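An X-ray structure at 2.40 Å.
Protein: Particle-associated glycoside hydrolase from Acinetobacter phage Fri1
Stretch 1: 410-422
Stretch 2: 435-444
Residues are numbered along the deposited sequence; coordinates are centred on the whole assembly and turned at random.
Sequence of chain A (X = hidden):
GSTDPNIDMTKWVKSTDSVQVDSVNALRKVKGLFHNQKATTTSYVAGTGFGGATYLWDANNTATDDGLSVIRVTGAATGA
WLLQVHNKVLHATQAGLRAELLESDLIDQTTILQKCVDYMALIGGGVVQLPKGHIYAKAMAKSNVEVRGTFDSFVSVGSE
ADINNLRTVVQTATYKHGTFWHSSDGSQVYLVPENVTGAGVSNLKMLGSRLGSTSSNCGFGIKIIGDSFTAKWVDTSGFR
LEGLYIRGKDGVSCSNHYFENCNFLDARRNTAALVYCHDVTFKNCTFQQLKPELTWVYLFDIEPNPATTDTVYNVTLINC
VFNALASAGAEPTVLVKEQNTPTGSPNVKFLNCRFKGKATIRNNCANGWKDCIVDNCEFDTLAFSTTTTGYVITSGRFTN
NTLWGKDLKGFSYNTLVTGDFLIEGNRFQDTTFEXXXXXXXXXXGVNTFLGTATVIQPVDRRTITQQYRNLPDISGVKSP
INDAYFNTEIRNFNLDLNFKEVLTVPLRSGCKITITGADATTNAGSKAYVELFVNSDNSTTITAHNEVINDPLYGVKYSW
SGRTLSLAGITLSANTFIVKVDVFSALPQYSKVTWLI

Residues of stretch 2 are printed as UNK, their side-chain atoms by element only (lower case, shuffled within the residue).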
ATOM      1  N   GLY A 410      13.057   5.698 -26.366  1.00 29.94           N
ATOM      2  CA  GLY A 410      11.627   5.506 -26.497  1.00 29.23           C
ATOM      3  C   GLY A 410      10.937   5.213 -25.181  1.00 28.82           C
ATOM      4  O   GLY A 410      11.553   4.920 -24.155  1.00 29.28           O
ATOM      5  N   PHE A 411       9.608   5.312 -25.202  1.00 25.85           N
ATOM      6  CA  PHE A 411       8.851   4.901 -24.022  1.00 25.13           C
ATOM      7  C   PHE A 411       8.702   3.387 -23.972  1.00 24.94           C
ATOM      8  O   PHE A 411       8.794   2.782 -22.897  1.00 24.68           O
ATOM      9  CB  PHE A 411       7.485   5.579 -23.999  1.00 24.14           C
ATOM     10  CG  PHE A 411       6.564   5.061 -22.929  1.00 23.28           C
ATOM     11  CD1 PHE A 411       6.629   5.560 -21.644  1.00 23.49           C
ATOM     12  CD2 PHE A 411       5.619   4.089 -23.218  1.00 23.12           C
ATOM     13  CE1 PHE A 411       5.785   5.098 -20.660  1.00 22.84           C
ATOM     14  CE2 PHE A 411       4.768   3.614 -22.242  1.00 22.71           C
ATOM     15  CZ  PHE A 411       4.850   4.113 -20.958  1.00 22.45           C
ATOM     16  N   SER A 412       8.480   2.762 -25.120  1.00 26.68           N
ATOM     17  CA  SER A 412       8.213   1.335 -25.171  1.00 26.68           C
ATOM     18  C   SER A 412       8.546   0.839 -26.563  1.00 27.59           C
ATOM     19  O   SER A 412       8.722   1.619 -27.499  1.00 27.70           O
ATOM     20  CB  SER A 412       6.755   1.026 -24.807  1.00 25.26           C
ATOM     21  OG  SER A 412       5.860   1.654 -25.707  1.00 24.87           O
ATOM     22  N   TYR A 413       8.644  -0.472 -26.682  1.00 28.75           N
ATOM     23  CA  TYR A 413       8.820  -1.139 -27.958  1.00 29.29           C
ATOM     24  C   TYR A 413       7.653  -2.095 -28.148  1.00 28.77           C
ATOM     25  O   TYR A 413       7.346  -2.881 -27.248  1.00 28.67           O
ATOM     26  CB  TYR A 413      10.159  -1.894 -28.000  1.00 30.35           C
ATOM     27  CG  TYR A 413      10.214  -2.954 -29.073  1.00 30.57           C
ATOM     28  CD1 TYR A 413      10.346  -2.611 -30.419  1.00 30.62           C
ATOM     29  CD2 TYR A 413      10.105  -4.299 -28.743  1.00 30.72           C
ATOM     30  CE1 TYR A 413      10.374  -3.584 -31.401  1.00 30.86           C
ATOM     31  CE2 TYR A 413      10.132  -5.281 -29.713  1.00 30.87           C
ATOM     32  CZ  TYR A 413      10.269  -4.923 -31.038  1.00 30.96           C
ATOM     33  OH  TYR A 413      10.296  -5.910 -31.999  1.00 31.94           O
ATOM     34  N   ASN A 414       6.972  -1.990 -29.293  1.00 33.55           N
ATOM     35  CA  ASN A 414       5.990  -2.998 -29.704  1.00 33.33           C
ATOM     36  C   ASN A 414       4.901  -3.198 -28.650  1.00 32.49           C
ATOM     37  O   ASN A 414       4.400  -4.307 -28.463  1.00 32.55           O
ATOM     38  CB  ASN A 414       6.695  -4.326 -30.014  1.00 34.17           C
ATOM     39  CG  ASN A 414       5.845  -5.279 -30.830  1.00 34.07           C
ATOM     40  OD1 ASN A 414       5.047  -4.864 -31.672  1.00 33.70           O
ATOM     41  ND2 ASN A 414       6.015  -6.578 -30.580  1.00 34.42           N
ATOM     42  N   THR A 415       4.542  -2.134 -27.933  1.00 29.86           N
ATOM     43  CA  THR A 415       3.606  -2.217 -26.818  1.00 28.99           C
ATOM     44  C   THR A 415       2.259  -1.599 -27.192  1.00 28.38           C
ATOM     45  O   THR A 415       2.198  -0.635 -27.964  1.00 28.36           O
ATOM     46  CB  THR A 415       4.213  -1.538 -25.586  1.00 28.54           C
ATOM     47  OG1 THR A 415       5.445  -2.201 -25.275  1.00 29.35           O
ATOM     48  CG2 THR A 415       3.304  -1.641 -24.391  1.00 27.74           C
ATOM     49  N   LEU A 416       1.175  -2.182 -26.670  1.00 29.24           N
ATOM     50  CA  LEU A 416      -0.186  -1.693 -26.881  1.00 28.96           C
ATOM     51  C   LEU A 416      -0.870  -1.554 -25.531  1.00 28.68           C
ATOM     52  O   LEU A 416      -0.716  -2.423 -24.663  1.00 28.83           O
ATOM     53  CB  LEU A 416      -0.997  -2.640 -27.756  1.00 29.34           C
ATOM     54  CG  LEU A 416      -0.455  -3.011 -29.132  1.00 29.84           C
ATOM     55  CD1 LEU A 416      -1.170  -4.255 -29.644  1.00 30.20           C
ATOM     56  CD2 LEU A 416      -0.635  -1.836 -30.106  1.00 29.77           C
ATOM     57  N   VAL A 417      -1.585  -0.445 -25.328  1.00 25.64           N
ATOM     58  CA  VAL A 417      -2.332  -0.228 -24.097  1.00 25.39           C
ATOM     59  C   VAL A 417      -3.736   0.230 -24.471  1.00 26.31           C
ATOM     60  O   VAL A 417      -4.064   0.404 -25.646  1.00 27.10           O
ATOM     61  CB  VAL A 417      -1.650   0.790 -23.149  1.00 24.68           C
ATOM     62  CG1 VAL A 417      -0.186   0.422 -22.898  1.00 24.38           C
ATOM     63  CG2 VAL A 417      -1.781   2.234 -23.653  1.00 24.84           C
ATOM     64  N   THR A 418      -4.569   0.428 -23.461  1.00 28.44           N
ATOM     65  CA  THR A 418      -5.875   1.040 -23.668  1.00 28.85           C
ATOM     66  C   THR A 418      -5.937   2.326 -22.858  1.00 29.15           C
ATOM     67  O   THR A 418      -4.989   2.693 -22.153  1.00 29.05           O
ATOM     68  CB  THR A 418      -7.012   0.088 -23.287  1.00 29.45           C
ATOM     69  OG1 THR A 418      -7.237   0.149 -21.878  1.00 30.07           O
ATOM     70  CG2 THR A 418      -6.677  -1.336 -23.674  1.00 29.28           C
ATOM     71  N   GLY A 419      -7.066   3.019 -22.973  1.00 28.15           N
ATOM     72  CA  GLY A 419      -7.272   4.252 -22.239  1.00 28.27           C
ATOM     73  C   GLY A 419      -7.342   4.081 -20.742  1.00 28.23           C
ATOM     74  O   GLY A 419      -7.245   5.079 -20.018  1.00 28.43           O
ATOM     75  N   ASP A 420      -7.503   2.849 -20.262  1.00 28.39           N
ATOM     76  CA  ASP A 420      -7.497   2.589 -18.833  1.00 29.11           C
ATOM     77  C   ASP A 420      -6.085   2.377 -18.295  1.00 28.78           C
ATOM     78  O   ASP A 420      -5.928   1.988 -17.139  1.00 29.33           O
ATOM     79  CB  ASP A 420      -8.405   1.399 -18.520  1.00 29.54           C
ATOM     80  CG  ASP A 420      -9.854   1.684 -18.868  1.00 30.29           C
ATOM     81  OD1 ASP A 420     -10.344   2.789 -18.525  1.00 30.76           O
ATOM     82  OD2 ASP A 420     -10.506   0.832 -19.518  1.00 30.88           O
ATOM     83  N   PHE A 421      -5.066   2.627 -19.113  1.00 29.00           N
ATOM     84  CA  PHE A 421      -3.668   2.697 -18.684  1.00 28.60           C
ATOM     85  C   PHE A 421      -3.313   4.173 -18.485  1.00 28.75           C
ATOM     86  O   PHE A 421      -3.235   4.936 -19.455  1.00 28.25           O
ATOM     87  CB  PHE A 421      -2.766   2.030 -19.726  1.00 27.58           C
ATOM     88  CG  PHE A 421      -1.328   1.863 -19.295  1.00 27.06           C
ATOM     89  CD1 PHE A 421      -0.972   0.907 -18.353  1.00 27.31           C
ATOM     90  CD2 PHE A 421      -0.328   2.636 -19.856  1.00 26.42           C
ATOM     91  CE1 PHE A 421       0.359   0.742 -17.962  1.00 26.77           C
ATOM     92  CE2 PHE A 421       1.002   2.469 -19.468  1.00 26.02           C
ATOM     93  CZ  PHE A 421       1.343   1.517 -18.516  1.00 26.08           C
ATOM     94  N   LEU A 422      -3.120   4.579 -17.231  1.00 25.01           N
ATOM     95  CA  LEU A 422      -2.927   5.980 -16.876  1.00 25.27           C
ATOM     96  C   LEU A 422      -1.444   6.297 -16.713  1.00 24.60           C
ATOM     97  O   LEU A 422      -0.742   5.640 -15.936  1.00 24.26           O
ATOM     98  CB  LEU A 422      -3.682   6.323 -15.589  1.00 26.12           C
ATOM     99  CG  LEU A 422      -3.504   7.754 -15.060  1.00 26.66           C
ATOM    100  CD1 LEU A 422      -3.932   8.781 -16.108  1.00 27.09           C
ATOM    101  CD2 LEU A 422      -4.294   7.957 -13.785  1.00 27.73           C
ATOM    102  N   UNK A 435       5.875   8.018 -33.420  1.00 39.16           N
ATOM    103  CA  UNK A 435       5.419   6.775 -34.041  1.00 39.07           C
ATOM    104  C   UNK A 435       5.040   5.711 -33.016  1.00 38.50           C
ATOM    105  O   UNK A 435       4.933   4.528 -33.355  1.00 38.56           O
ATOM    106  c   UNK A 435       6.469   6.204 -35.001  1.00 39.76           C
ATOM    107  c   UNK A 435       6.954   7.219 -36.001  1.00 40.38           C
ATOM    108  o   UNK A 435       8.154   7.341 -36.247  1.00 40.94           O
ATOM    109  n   UNK A 435       6.027   7.976 -36.569  1.00 40.35           N
ATOM    110  N   UNK A 436       4.837   6.092 -31.762  1.00 30.37           N
ATOM    111  CA  UNK A 436       4.447   5.149 -30.723  1.00 29.66           C
ATOM    112  C   UNK A 436       2.945   5.249 -30.507  1.00 29.07           C
ATOM    113  O   UNK A 436       2.459   6.229 -29.934  1.00 28.87           O
ATOM    114  n   UNK A 436       5.902   4.145 -27.461  1.00 29.34           N
ATOM    115  o   UNK A 436       4.015   3.538 -28.515  1.00 28.77           O
ATOM    116  c   UNK A 436       4.989   4.282 -28.418  1.00 29.15           C
ATOM    117  c   UNK A 436       5.187   5.412 -29.418  1.00 29.57           C
ATOM    118  N   UNK A 437       2.226   4.188 -30.882  1.00 29.01           N
ATOM    119  CA  UNK A 437       0.775   4.178 -30.798  1.00 29.26           C
ATOM    120  C   UNK A 437       0.286   4.323 -29.362  1.00 28.05           C
ATOM    121  O   UNK A 437      -0.849   4.763 -29.140  1.00 28.36           O
ATOM    122  c   UNK A 437      -1.280   2.958 -31.642  1.00 30.67           C
ATOM    123  c   UNK A 437      -1.836   1.834 -32.461  1.00 31.72           C
ATOM    124  c   UNK A 437       0.687   1.641 -30.638  1.00 28.78           C
ATOM    125  c   UNK A 437       0.239   2.885 -31.448  1.00 29.88           C
ATOM    126  N   UNK A 438       1.124   3.991 -28.374  1.00 27.40           N
ATOM    127  CA  UNK A 438       0.732   4.163 -26.976  1.00 27.01           C
ATOM    128  C   UNK A 438       0.322   5.608 -26.716  1.00 27.18           C
ATOM    129  O   UNK A 438      -0.594   5.874 -25.921  1.00 27.16           O
ATOM    130  c   UNK A 438       1.883   3.729 -26.036  1.00 26.89           C
ATOM    131  c   UNK A 438       2.124   2.228 -26.114  1.00 26.91           C
ATOM    132  c   UNK A 438       1.619   4.157 -24.584  1.00 26.67           C
ATOM    133  N   UNK A 439       0.964   6.560 -27.395  1.00 26.88           N
ATOM    134  CA  UNK A 439       0.633   7.960 -27.177  1.00 27.41           C
ATOM    135  C   UNK A 439      -0.789   8.301 -27.608  1.00 28.39           C
ATOM    136  O   UNK A 439      -1.352   9.272 -27.097  1.00 28.75           O
ATOM    137  c   UNK A 439       1.635   8.861 -27.908  1.00 28.17           C
ATOM    138  N   UNK A 440      -1.396   7.517 -28.497  1.00 35.30           N
ATOM    139  CA  UNK A 440      -2.778   7.758 -28.897  1.00 35.53           C
ATOM    140  C   UNK A 440      -3.768   6.883 -28.144  1.00 35.32           C
ATOM    141  O   UNK A 440      -4.974   7.034 -28.335  1.00 35.61           O
ATOM    142  o   UNK A 440      -2.942   6.143 -30.720  1.00 35.57           O
ATOM    143  c   UNK A 440      -2.966   7.544 -30.415  1.00 35.80           C
ATOM    144  c   UNK A 440      -1.880   8.246 -31.216  1.00 36.16           C
ATOM    145  N   UNK A 441      -3.290   5.981 -27.295  1.00 30.43           N
ATOM    146  CA  UNK A 441      -4.132   5.025 -26.596  1.00 30.39           C
ATOM    147  C   UNK A 441      -4.278   5.328 -25.118  1.00 30.58           C
ATOM    148  O   UNK A 441      -5.384   5.263 -24.586  1.00 31.00           O
ATOM    149  n   UNK A 441      -3.239   0.891 -29.123  1.00 30.31           N
ATOM    150  o   UNK A 441      -1.916   1.484 -27.404  1.00 29.86           O
ATOM    151  c   UNK A 441      -3.536   3.081 -28.147  1.00 30.17           C
ATOM    152  c   UNK A 441      -2.826   1.747 -28.199  1.00 30.06           C
ATOM    153  c   UNK A 441      -3.562   3.615 -26.744  1.00 30.09           C
ATOM    154  N   UNK A 442      -3.174   5.620 -24.435  1.00 26.50           N
ATOM    155  CA  UNK A 442      -3.203   5.741 -22.992  1.00 25.95           C
ATOM    156  C   UNK A 442      -3.859   7.049 -22.559  1.00 26.63           C
ATOM    157  O   UNK A 442      -3.983   8.005 -23.328  1.00 27.38           O
ATOM    158  c   UNK A 442      -1.786   5.669 -22.419  1.00 24.98           C
ATOM    159  N   UNK A 443      -4.272   7.078 -21.295  1.00 26.59           N
ATOM    160  CA  UNK A 443      -4.647   8.318 -20.653  1.00 27.34           C
ATOM    161  C   UNK A 443      -3.394   8.966 -20.089  1.00 27.29           C
ATOM    162  O   UNK A 443      -2.577   8.298 -19.446  1.00 27.19           O
ATOM    163  o   UNK A 443      -6.946   7.819 -20.114  1.00 28.65           O
ATOM    164  c   UNK A 443      -5.676   8.083 -19.550  1.00 28.07           C
ATOM    165  N   UNK A 444      -3.242  10.263 -20.349  1.00 27.91           N
ATOM    166  CA  UNK A 444      -2.126  11.059 -19.859  1.00 28.33           C
ATOM    167  C   UNK A 444      -2.671  12.143 -18.939  1.00 29.29           C
ATOM    168  O   UNK A 444      -3.549  12.916 -19.340  1.00 29.50           O
ATOM    169  c   UNK A 444       1.517   9.730 -22.456  1.00 26.50           C
ATOM    170  c   UNK A 444       0.899   9.017 -23.465  1.00 25.84           C
ATOM    171  c   UNK A 444      -0.586  10.767 -21.868  1.00 27.20           C
ATOM    172  c   UNK A 444      -1.204  10.064 -22.895  1.00 26.82           C
ATOM    173  c   UNK A 444      -0.469   9.180 -23.689  1.00 26.34           C
ATOM    174  c   UNK A 444      -1.372  11.721 -21.018  1.00 28.06           C
ATOM    175  c   UNK A 444       0.778  10.606 -21.669  1.00 27.20           C
TER
HETATM  176  O   HOH W   1       8.252   5.394 -27.844  1.00 34.87           O
HETATM  177  O   HOH W   2       5.052   0.874 -28.166  1.00 24.45           O

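Position 435 carries two side-chain carbons, the second bearing one oxygen and one nitrogen, the short amide of asparagine. Asn435 lies beyond the reach of stretch 1.

Position 436 has the same composition, but its CA-to-CB bond points toward stretch 1. Its terminal nitrogen lies 3.0 Å from Ser412 OG and its oxygen 2.9 Å from the backbone N of position 438. One end donates and the other accepts, which suits an amide, and the residue is Asn436. ND2 donates to Ser412 OG, while OD1 caps the turn that leads into a weakly bonded helix.

Position 437 shows four carbons, forked at the first, with one arm two carbons long; the one-carbon arm packs 3.8 Å from Leu416 CD2. This is Ile437.

At position 438 one carbon carries two others; one of these lies 4.0 Å from both Phe411 CE2 and Val417 CG2, and the other comes within 3.4 Å of Thr415 O. The fork is that of valine, and Val438 is buried.

A single carbon at position 439, touching nothing on stretch 1, identifies Ala439. Position 440 has one carbon bearing an oxygen and a carbon, hence Thr440, also without contact.

Position 441 extends through three carbons, the third carrying an oxygen and a nitrogen. The oxygen sits 2.9 Å from Val417 N, and this longer amide is glutamine. Gln441 OE1 accepts from Val417 N at a nearly straight angle of 171°, so the side chain takes up a backbone donor of stretch 1.

Position 442 again has one carbon, 3.6 Å from Val417 CG2 and at the edge of the Phe421 ring: Ala442.

Position 443 has one carbon followed by an oxygen, which lies 2.8 Å from Gly419 O. This is Ser443, whose OG donates to that carbonyl; its backbone N also donates to Phe421 O (3.0 Å).

Position 444 ends in a ring of six carbons with no further atom, so it is Phe444; its CA-to-CB bond points away from stretch 1.

The contact combines an apolar centre with polar attachments along its length. Val417 CG2 meets both Val438 and Ala442, while Asn436 and Gln441 bind a side chain and the backbone, respectively. Two waters extend the first attachment: water 1 accepts from Phe411 N and Asn436 ND2, and water 2 accepts from Ser412 OG and Thr415 N while donating to Asn436 OD1. Beyond the type I turn from Thr418 to Phe421, Leu422 and Ser443 form a parallel bridge, with their side chains on the same face. Together the stretches bury 631 Å².

Stretch 2, residues 435-444: NNIVATQASF
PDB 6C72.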